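Long-range contact in coatomer subunit delta (Saccharomyces cerevisiae, PDB 5FJZ), which is a subunit of the coatomer coat probably required for retrograde Golgi-to-ER transport, and binds, through this mu-homology domain, a tryptophan-motif peptide of Dsl1: residues I23-R29 with S264-Q270. Residues are numbered along the deposited sequence; the frame is centred on the assembly and turned at random.
Sequences INAEFSR and SDEYLVQ
Ala25 and Phe27 pair in parallel with Tyr267 and Val269, joining the first strand of the mu-homology domain to its last. Leu268 N gives its hydrogen to Ala25 O (2.9 Å), and Phe27 N to Leu268 O; Gln270 N reaches Phe27 O beyond them. Upstream, a beta bulge at Asp265 and Glu266 shifts the register by one, yet Asp265 N still bonds Ile23 O and Ala25 N bonds Glu266 O.

On one face of the sheet, the small Ala25 lets the Tyr267 ring lie across it, CB standing 3.9 Å from the ring centroid in a CH-pi contact. Phe27 CE1 meets Tyr267 CE1 at 3.9 Å, and Leu125 of strand 123-131 packs against both. On the other face, Glu26 runs extended with CG anti to its N (chi1 -180°), its methylenes against Leu268 CD2 and its carboxylate bridged to Arg110 of a second subunit.

Arg29 NE donates to the C-terminal Gln270 O (3.0 Å, 163°), which lies in the guanidinium plane, while NH1 pairs with Asp215. A methionine here would probably cost Asp215 its salt bridge and Gln270 O the hydrogen bond from NE. Backbone bonds and apolar packing thus join the strands, and the hydrogen bond from Arg29, probably strengthened by charge, holds the chain's end.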
# COMPACT_ATOMS: atom_id res chain seq x y z
N ILE A 23 8.21 -3.15 17.11
CA ILE A 23 8.83 -4.47 17.14
C ILE A 23 7.98 -5.43 16.33
O ILE A 23 6.79 -5.58 16.61
CB ILE A 23 9.11 -4.97 18.58
CG1 ILE A 23 9.77 -6.38 18.60
CG2 ILE A 23 7.85 -4.95 19.44
CD1 ILE A 23 11.18 -6.36 18.09
N ASN A 24 8.63 -6.12 15.41
CA ASN A 24 8.13 -7.28 14.73
C ASN A 24 8.85 -8.53 15.28
O ASN A 24 10.11 -8.51 15.54
CB ASN A 24 8.41 -7.27 13.22
CG ASN A 24 7.76 -6.11 12.46
OD1 ASN A 24 8.41 -5.47 11.65
ND2 ASN A 24 6.58 -5.78 12.76
N ALA A 25 8.09 -9.60 15.43
CA ALA A 25 8.65 -10.86 15.88
C ALA A 25 7.76 -12.01 15.37
O ALA A 25 6.50 -11.90 15.37
CB ALA A 25 8.76 -10.86 17.39
N GLU A 26 8.36 -13.12 14.98
CA GLU A 26 7.63 -14.32 14.58
C GLU A 26 8.13 -15.60 15.29
O GLU A 26 9.37 -15.79 15.47
CB GLU A 26 7.76 -14.52 13.06
CG GLU A 26 7.03 -15.76 12.49
CD GLU A 26 6.89 -15.81 10.97
OE1 GLU A 26 7.01 -14.72 10.34
OE2 GLU A 26 6.67 -16.92 10.42
N PHE A 27 7.20 -16.41 15.68
CA PHE A 27 7.46 -17.66 16.52
C PHE A 27 6.82 -18.83 15.84
O PHE A 27 5.83 -18.69 15.13
CB PHE A 27 6.87 -17.55 17.95
CG PHE A 27 7.31 -16.38 18.69
CD1 PHE A 27 6.73 -15.15 18.48
CD2 PHE A 27 8.35 -16.46 19.61
CE1 PHE A 27 7.13 -14.04 19.18
CE2 PHE A 27 8.75 -15.35 20.31
CZ PHE A 27 8.19 -14.12 20.08
N SER A 28 7.49 -20.01 15.87
CA SER A 28 6.83 -21.20 15.56
C SER A 28 5.78 -21.51 16.65
O SER A 28 5.79 -20.96 17.74
CB SER A 28 7.82 -22.35 15.45
OG SER A 28 8.58 -22.21 14.26
N ARG A 29 4.88 -22.46 16.39
CA ARG A 29 3.80 -22.73 17.40
C ARG A 29 4.38 -23.22 18.70
O ARG A 29 3.79 -22.93 19.74
CB ARG A 29 2.83 -23.81 16.93
CG ARG A 29 2.57 -23.65 15.50
CD ARG A 29 1.50 -24.51 14.98
NE ARG A 29 1.24 -24.03 13.66
CZ ARG A 29 0.38 -24.61 12.83
NH1 ARG A 29 -0.29 -25.70 13.19
NH2 ARG A 29 0.16 -24.03 11.66
N SER A 264 3.96 -3.19 19.29
CA SER A 264 4.02 -4.32 18.34
C SER A 264 3.50 -3.94 16.95
O SER A 264 2.68 -3.08 16.78
CB SER A 264 3.23 -5.52 18.86
OG SER A 264 1.84 -5.17 19.02
N ASP A 265 4.01 -4.58 15.93
CA ASP A 265 3.42 -4.51 14.56
C ASP A 265 3.14 -5.96 14.11
O ASP A 265 2.13 -6.54 14.52
CB ASP A 265 4.33 -3.69 13.66
CG ASP A 265 3.76 -3.53 12.23
OD1 ASP A 265 2.60 -3.88 12.02
OD2 ASP A 265 4.51 -3.19 11.31
N GLU A 266 4.01 -6.59 13.37
CA GLU A 266 3.79 -7.96 12.92
C GLU A 266 4.40 -8.94 13.94
O GLU A 266 5.54 -9.23 13.87
CB GLU A 266 4.38 -8.17 11.53
CG GLU A 266 3.67 -7.33 10.45
CD GLU A 266 4.23 -7.49 9.01
OE1 GLU A 266 5.26 -8.18 8.78
OE2 GLU A 266 3.68 -6.83 8.10
N TYR A 267 3.58 -9.31 14.93
CA TYR A 267 4.04 -9.93 16.13
C TYR A 267 3.15 -11.16 16.24
O TYR A 267 1.99 -11.08 16.69
CB TYR A 267 3.93 -9.06 17.32
CG TYR A 267 4.94 -9.34 18.42
CD1 TYR A 267 4.76 -10.43 19.28
CD2 TYR A 267 5.97 -8.46 18.70
CE1 TYR A 267 5.62 -10.64 20.35
CE2 TYR A 267 6.84 -8.66 19.77
CZ TYR A 267 6.70 -9.78 20.56
OH TYR A 267 7.57 -10.02 21.62
N LEU A 268 3.69 -12.28 15.78
CA LEU A 268 2.86 -13.45 15.63
C LEU A 268 3.45 -14.88 15.80
O LEU A 268 4.60 -15.07 15.67
CB LEU A 268 2.19 -13.40 14.26
CG LEU A 268 2.78 -13.77 12.91
CD1 LEU A 268 2.44 -12.62 11.95
CD2 LEU A 268 4.23 -14.05 12.83
N VAL A 269 2.55 -15.83 15.98
CA VAL A 269 2.86 -17.25 16.01
C VAL A 269 2.20 -17.94 14.87
O VAL A 269 1.01 -17.83 14.60
CB VAL A 269 2.90 -17.89 17.42
CG1 VAL A 269 2.33 -17.03 18.49
CG2 VAL A 269 2.46 -19.35 17.45
N GLN A 270 2.99 -18.72 14.18
CA GLN A 270 2.62 -19.26 12.92
C GLN A 270 3.02 -20.73 12.81
O GLN A 270 2.27 -21.55 12.29
CB GLN A 270 3.39 -18.42 11.91
CG GLN A 270 3.21 -18.70 10.46
CD GLN A 270 2.88 -17.41 9.76
OE1 GLN A 270 3.70 -16.50 9.65
NE2 GLN A 270 1.64 -17.30 9.34
OXT GLN A 270 4.18 -21.02 13.11